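Local coordinates for ER-derived vesicles protein ERV41 (Saccharomyces cerevisiae, PDB 3ZLC), which helps carry a subset of secretory proteins to the Golgi in COPII-coated vesicles and facilitates retrograde transport from the Golgi to the endoplasmic reticulum, at residues Ile37-Gln42 with Gly130-Thr135; Thr188-Thr193 with Gly233-Tyr238. One frame throughout, in Å; residues are numbered along the deposited sequence.

Interaction 1: residues Ile37-Gln42 with Gly130-Thr135; sequences INVRDQ and GELQIT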
loop_
_atom_site.group_PDB
_atom_site.type_symbol
_atom_site.label_atom_id
_atom_site.label_comp_id
_atom_site.label_asym_id
_atom_site.label_seq_id
_atom_site.Cartn_x
_atom_site.Cartn_y
_atom_site.Cartn_z
ATOM N N ILE A 37 -8.279 7.317 -5.352
ATOM C CA ILE A 37 -7.079 6.514 -5.587
ATOM C C ILE A 37 -6.697 6.683 -7.053
ATOM O O ILE A 37 -7.527 6.435 -7.943
ATOM C CB ILE A 37 -7.338 5.052 -5.221
ATOM C CG1 ILE A 37 -7.713 4.954 -3.735
ATOM C CG2 ILE A 37 -6.119 4.161 -5.532
ATOM C CD1 ILE A 37 -8.074 3.589 -3.314
ATOM N N ASN A 38 -5.473 7.161 -7.298
ATOM C CA ASN A 38 -4.992 7.413 -8.655
ATOM C C ASN A 38 -3.736 6.597 -8.976
ATOM O O ASN A 38 -2.942 6.288 -8.083
ATOM C CB ASN A 38 -4.662 8.898 -8.839
ATOM C CG ASN A 38 -5.908 9.780 -8.934
ATOM O OD1 ASN A 38 -6.451 9.997 -10.022
ATOM N ND2 ASN A 38 -6.353 10.306 -7.792
ATOM N N VAL A 39 -3.559 6.265 -10.253
ATOM C CA VAL A 39 -2.316 5.665 -10.731
ATOM C C VAL A 39 -1.767 6.613 -11.786
ATOM O O VAL A 39 -2.523 7.184 -12.592
ATOM C CB VAL A 39 -2.514 4.251 -11.343
ATOM C CG1 VAL A 39 -1.246 3.797 -12.061
ATOM C CG2 VAL A 39 -2.847 3.248 -10.277
ATOM N N ARG A 40 -0.462 6.844 -11.772
ATOM C CA ARG A 40 0.125 7.505 -12.923
ATOM C C ARG A 40 1.484 6.907 -13.202
ATOM O O ARG A 40 2.096 6.311 -12.312
ATOM C CB ARG A 40 0.192 9.019 -12.744
ATOM C CG ARG A 40 0.940 9.481 -11.524
ATOM C CD ARG A 40 1.548 10.841 -11.810
ATOM N NE ARG A 40 2.364 11.334 -10.702
ATOM C CZ ARG A 40 2.926 12.538 -10.664
ATOM N NH1 ARG A 40 2.758 13.383 -11.674
ATOM N NH2 ARG A 40 3.653 12.897 -9.615
ATOM N N ASP A 41 1.946 7.028 -14.443
ATOM C CA ASP A 41 3.270 6.514 -14.777
ATOM C C ASP A 41 3.948 7.364 -15.838
ATOM O O ASP A 41 3.405 8.388 -16.265
ATOM C CB ASP A 41 3.229 5.015 -15.149
ATOM C CG ASP A 41 2.382 4.719 -16.389
ATOM O OD1 ASP A 41 2.451 5.477 -17.376
ATOM O OD2 ASP A 41 1.658 3.701 -16.379
ATOM N N GLN A 42 5.135 6.944 -16.257
ATOM C CA GLN A 42 5.886 7.682 -17.264
ATOM C C GLN A 42 5.055 7.927 -18.520
ATOM O O GLN A 42 5.105 9.003 -19.111
ATOM C CB GLN A 42 7.153 6.916 -17.629
ATOM C CG GLN A 42 7.795 6.226 -16.455
ATOM C CD GLN A 42 9.303 6.233 -16.539
ATOM O OE1 GLN A 42 9.977 6.895 -15.750
ATOM N NE2 GLN A 42 9.844 5.491 -17.495
ATOM N N GLY A 130 6.213 4.256 -11.913
ATOM C CA GLY A 130 4.925 4.902 -11.717
ATOM C C GLY A 130 4.625 5.092 -10.251
ATOM O O GLY A 130 5.498 4.897 -9.400
ATOM N N GLU A 131 3.382 5.452 -9.943
ATOM C CA GLU A 131 3.031 5.748 -8.560
ATOM C C GLU A 131 1.534 5.504 -8.329
ATOM O O GLU A 131 0.708 5.846 -9.171
ATOM C CB GLU A 131 3.447 7.199 -8.255
ATOM C CG GLU A 131 2.816 7.847 -7.041
ATOM C CD GLU A 131 3.248 9.300 -6.901
ATOM O OE1 GLU A 131 4.032 9.779 -7.749
ATOM O OE2 GLU A 131 2.812 9.964 -5.946
ATOM N N LEU A 132 1.206 4.865 -7.207
ATOM C CA LEU A 132 -0.183 4.694 -6.780
ATOM C C LEU A 132 -0.430 5.654 -5.619
ATOM O O LEU A 132 0.336 5.652 -4.651
ATOM C CB LEU A 132 -0.388 3.267 -6.292
ATOM C CG LEU A 132 -1.731 2.944 -5.654
ATOM C CD1 LEU A 132 -2.801 2.946 -6.709
ATOM C CD2 LEU A 132 -1.650 1.588 -4.986
ATOM N N GLN A 133 -1.492 6.458 -5.710
ATOM C CA GLN A 133 -1.754 7.535 -4.753
ATOM C C GLN A 133 -3.116 7.368 -4.081
ATOM O O GLN A 133 -4.145 7.238 -4.759
ATOM C CB GLN A 133 -1.719 8.906 -5.471
ATOM C CG GLN A 133 -0.464 9.152 -6.330
ATOM C CD GLN A 133 -0.475 10.517 -7.003
ATOM O OE1 GLN A 133 -1.536 11.048 -7.317
ATOM N NE2 GLN A 133 0.706 11.092 -7.212
ATOM N N ILE A 134 -3.120 7.388 -2.748
ATOM C CA ILE A 134 -4.364 7.462 -1.979
ATOM C C ILE A 134 -4.437 8.831 -1.281
ATOM O O ILE A 134 -3.669 9.084 -0.352
ATOM C CB ILE A 134 -4.391 6.371 -0.898
ATOM C CG1 ILE A 134 -4.201 4.982 -1.529
ATOM C CG2 ILE A 134 -5.681 6.436 -0.088
ATOM C CD1 ILE A 134 -4.089 3.860 -0.501
ATOM N N THR A 135 -5.342 9.702 -1.728
ATOM C CA THR A 135 -5.478 11.046 -1.168
ATOM C C THR A 135 -6.942 11.426 -0.940
ATOM O O THR A 135 -7.863 10.634 -1.212
ATOM C CB THR A 135 -4.834 12.135 -2.078
ATOM O OG1 THR A 135 -5.579 12.235 -3.296
ATOM C CG2 THR A 135 -3.388 11.811 -2.402
HETATM O O HOH W 1 -5.240 10.214 -5.149
#
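Leu-132 sits at the apolar centre: its CD1 meets CG2 of Val-39 at 3.6 Å and CG2 of Ile-37 at 3.7 Å, touching one methyl of each of two residues on the facing strand. CG of Leu-132 is anti to its backbone N (chi1 173°), and chi2 of 70° then brings CD1 to the two methyls. Ile-37 and Ile-134 run alongside each other, CG1 to CG1 at 4.1 Å. Val-119, Ile-123 and Val-125 of strand 117-126 cover this face, so it belongs to the core between the two sheets of the lumenal domain. The strands run antiparallel; Asn-38 with Gln-133 and Arg-40 with Glu-131 are the hydrogen-bonded pairs, each joined by two backbone bonds. The other face carries Asn-38, Arg-40, Glu-131 and Gln-133, with Phe-235 packed on the last two. There NE2 of Gln-133 donates to Glu-131 OE2 at 2.7 Å, with the acceptor close to the amide plane but the donor above the carboxylate plane. OE1 of the same carboxylate faces the guanidinium edge of Arg-40, a long salt bridge of 3.7 Å to NH2. An alanine in place of Gln-133 has no amide to offer Glu-131 OE2, and the carboxylate would probably be freer to turn away from Arg-40. At the Ile-37 end, one water bonds to Thr-135 OG1 at 2.8 Å and, more weakly, to Gln-133 O.

Interaction 2: residues Thr188-Thr193 with Gly233-Tyr238; sequences TYVYYT and GIFFKY
Tyr-191 and Phe-236 stand side by side on one face of the sheet, their rings 18° from parallel but strongly offset, centroids 5.3 Å apart, with little face shared. The closest touch is CD2 of Tyr-191 on CE2 of Phe-236 at 3.7 Å. In both residues CG is anti to the carbonyl carbon (chi1 near -60°), and the rings leave the backbone in the same direction. The Tyr-191 hydroxyl bonds to His-156 and Gln-179, and the Phe-236 ring stacks on Phe-161. The strands are parallel neighbours in the mixed sheet, and Tyr-189, Tyr-191 and Thr-193 bond through their backbones to Gly-233, Phe-235 and Lys-237. On the other face, Lys-237 runs alongside Tyr-192, its CD 3.7 Å from CE2 of the ring. Phe-235 brings CE1 to CG2 of Thr-188 (3.7 Å), and the Tyr-189 carbonyl oxygen lies at the edge of the Phe-235 ring, in plane. Back on the face of Tyr-191, Thr-193 holds OG1 between its own N and carbonyl carbon (chi1 63°), from where OG1 donates to Lys-237 O at 2.9 Å. The Thr-193 backbone N reaches that oxygen from the opposite face of the carbonyl plane, so two donors grip it.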
loop_
_atom_site.group_PDB
_atom_site.type_symbol
_atom_site.label_atom_id
_atom_site.label_comp_id
_atom_site.label_asym_id
_atom_site.label_seq_id
_atom_site.Cartn_x
_atom_site.Cartn_y
_atom_site.Cartn_z
ATOM N N THR A 188 1.858 12.806 5.398
ATOM C CA THR A 188 1.989 12.175 4.091
ATOM C C THR A 188 3.031 11.066 4.181
ATOM O O THR A 188 4.159 11.298 4.633
ATOM C CB THR A 188 2.456 13.201 3.057
ATOM O OG1 THR A 188 1.365 14.078 2.748
ATOM C CG2 THR A 188 2.934 12.503 1.782
ATOM N N TYR A 189 2.653 9.868 3.750
ATOM C CA TYR A 189 3.555 8.736 3.765
ATOM C C TYR A 189 3.911 8.348 2.333
ATOM O O TYR A 189 3.025 8.195 1.480
ATOM C CB TYR A 189 2.879 7.549 4.473
ATOM C CG TYR A 189 2.459 7.841 5.908
ATOM C CD1 TYR A 189 1.211 8.379 6.195
ATOM C CD2 TYR A 189 3.314 7.556 6.974
ATOM C CE1 TYR A 189 0.826 8.634 7.506
ATOM C CE2 TYR A 189 2.940 7.803 8.282
ATOM C CZ TYR A 189 1.693 8.341 8.538
ATOM O OH TYR A 189 1.320 8.598 9.841
ATOM N N VAL A 190 5.205 8.185 2.067
ATOM C CA VAL A 190 5.653 7.810 0.724
ATOM C C VAL A 190 6.524 6.573 0.824
ATOM O O VAL A 190 7.494 6.557 1.589
ATOM C CB VAL A 190 6.454 8.941 0.051
ATOM C CG1 VAL A 190 6.769 8.573 -1.411
ATOM C CG2 VAL A 190 5.661 10.251 0.091
ATOM N N TYR A 191 6.164 5.535 0.077
ATOM C CA TYR A 191 6.993 4.348 0.011
ATOM C C TYR A 191 7.623 4.233 -1.377
ATOM O O TYR A 191 6.914 4.273 -2.402
ATOM C CB TYR A 191 6.153 3.112 0.288
ATOM C CG TYR A 191 5.445 3.088 1.634
ATOM C CD1 TYR A 191 6.097 2.633 2.780
ATOM C CD2 TYR A 191 4.119 3.481 1.751
ATOM C CE1 TYR A 191 5.445 2.581 4.019
ATOM C CE2 TYR A 191 3.455 3.433 2.981
ATOM C CZ TYR A 191 4.128 2.969 4.108
ATOM O OH TYR A 191 3.480 2.921 5.330
ATOM N N TYR A 192 8.945 4.094 -1.413
ATOM C CA TYR A 192 9.664 3.872 -2.670
ATOM C C TYR A 192 10.045 2.415 -2.801
ATOM O O TYR A 192 10.973 1.945 -2.133
ATOM C CB TYR A 192 10.933 4.715 -2.715
ATOM C CG TYR A 192 10.660 6.192 -2.831
ATOM C CD1 TYR A 192 10.470 6.973 -1.697
ATOM C CD2 TYR A 192 10.590 6.810 -4.080
ATOM C CE1 TYR A 192 10.215 8.338 -1.802
ATOM C CE2 TYR A 192 10.342 8.173 -4.192
ATOM C CZ TYR A 192 10.152 8.923 -3.050
ATOM O OH TYR A 192 9.894 10.267 -3.155
ATOM N N THR A 193 9.351 1.707 -3.684
ATOM C CA THR A 193 9.540 0.259 -3.799
ATOM C C THR A 193 10.294 -0.062 -5.075
ATOM O O THR A 193 9.987 0.491 -6.140
ATOM C CB THR A 193 8.193 -0.495 -3.814
ATOM O OG1 THR A 193 7.422 -0.105 -4.966
ATOM C CG2 THR A 193 7.418 -0.225 -2.520
ATOM N N GLY A 233 -1.381 12.401 1.839
ATOM C CA GLY A 233 -1.927 11.071 1.650
ATOM C C GLY A 233 -0.906 9.969 1.776
ATOM O O GLY A 233 0.100 10.088 2.481
ATOM N N ILE A 234 -1.182 8.871 1.092
ATOM C CA ILE A 234 -0.337 7.696 1.188
ATOM C C ILE A 234 0.075 7.367 -0.240
ATOM O O ILE A 234 -0.782 7.146 -1.103
ATOM C CB ILE A 234 -1.104 6.507 1.803
ATOM C CG1 ILE A 234 -1.580 6.842 3.225
ATOM C CG2 ILE A 234 -0.208 5.260 1.845
ATOM C CD1 ILE A 234 -2.721 5.938 3.733
ATOM N N PHE A 235 1.382 7.345 -0.493
ATOM C CA PHE A 235 1.890 7.194 -1.861
ATOM C C PHE A 235 2.841 6.011 -2.001
ATOM O O PHE A 235 3.786 5.857 -1.219
ATOM C CB PHE A 235 2.619 8.471 -2.288
ATOM C CG PHE A 235 1.753 9.723 -2.248
ATOM C CD1 PHE A 235 1.559 10.421 -1.055
ATOM C CD2 PHE A 235 1.163 10.216 -3.405
ATOM C CE1 PHE A 235 0.768 11.579 -1.017
ATOM C CE2 PHE A 235 0.373 11.382 -3.380
ATOM C CZ PHE A 235 0.180 12.059 -2.186
ATOM N N PHE A 236 2.601 5.187 -3.012
ATOM C CA PHE A 236 3.491 4.062 -3.294
ATOM C C PHE A 236 4.186 4.328 -4.618
ATOM O O PHE A 236 3.555 4.254 -5.673
ATOM C CB PHE A 236 2.681 2.780 -3.418
ATOM C CG PHE A 236 1.946 2.395 -2.151
ATOM C CD1 PHE A 236 0.658 2.853 -1.909
ATOM C CD2 PHE A 236 2.541 1.551 -1.209
ATOM C CE1 PHE A 236 -0.040 2.483 -0.742
ATOM C CE2 PHE A 236 1.854 1.177 -0.042
ATOM C CZ PHE A 236 0.564 1.646 0.191
ATOM N N LYS A 237 5.465 4.678 -4.570
ATOM C CA LYS A 237 6.224 4.856 -5.802
ATOM C C LYS A 237 6.855 3.525 -6.148
ATOM O O LYS A 237 7.317 2.787 -5.261
ATOM C CB LYS A 237 7.301 5.927 -5.637
ATOM C CG LYS A 237 6.743 7.292 -5.268
ATOM C CD LYS A 237 7.278 8.376 -6.191
ATOM C CE LYS A 237 6.780 9.754 -5.763
ATOM N NZ LYS A 237 7.256 10.843 -6.670
ATOM N N TYR A 238 6.842 3.178 -7.429
ATOM C CA TYR A 238 7.437 1.901 -7.811
ATOM C C TYR A 238 8.280 2.015 -9.066
ATOM O O TYR A 238 7.980 2.794 -9.972
ATOM C CB TYR A 238 6.361 0.807 -7.960
ATOM C CG TYR A 238 5.163 1.237 -8.786
ATOM C CD1 TYR A 238 5.197 1.151 -10.172
ATOM C CD2 TYR A 238 4.001 1.718 -8.184
ATOM C CE1 TYR A 238 4.118 1.521 -10.940
ATOM C CE2 TYR A 238 2.898 2.106 -8.964
ATOM C CZ TYR A 238 2.971 2.001 -10.339
ATOM O OH TYR A 238 1.913 2.377 -11.154
#

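In the fold
Interactions 1 and 2 lie in the same mixed sheet of the lumenal domain, their centres about 9 Å apart. Strands 130-136 and 233-240 are antiparallel neighbours, giving the local order 35-41, 130-136, 233-240, 188-200. Probable backbone hydrogen bonds, Leu-132 O to Phe-236 N at 2.8 Å and Ile-134 N to Ile-234 O at 2.9 Å, join the two contacts directly. Both strands of interaction 1 come earlier in the chain than either strand of interaction 2. Segment 37-42 belongs to the N-terminal ERGIC sequence family and the other three to the vesicle transporter family, so the sheet takes strands from both sequence families of the lumenal domain.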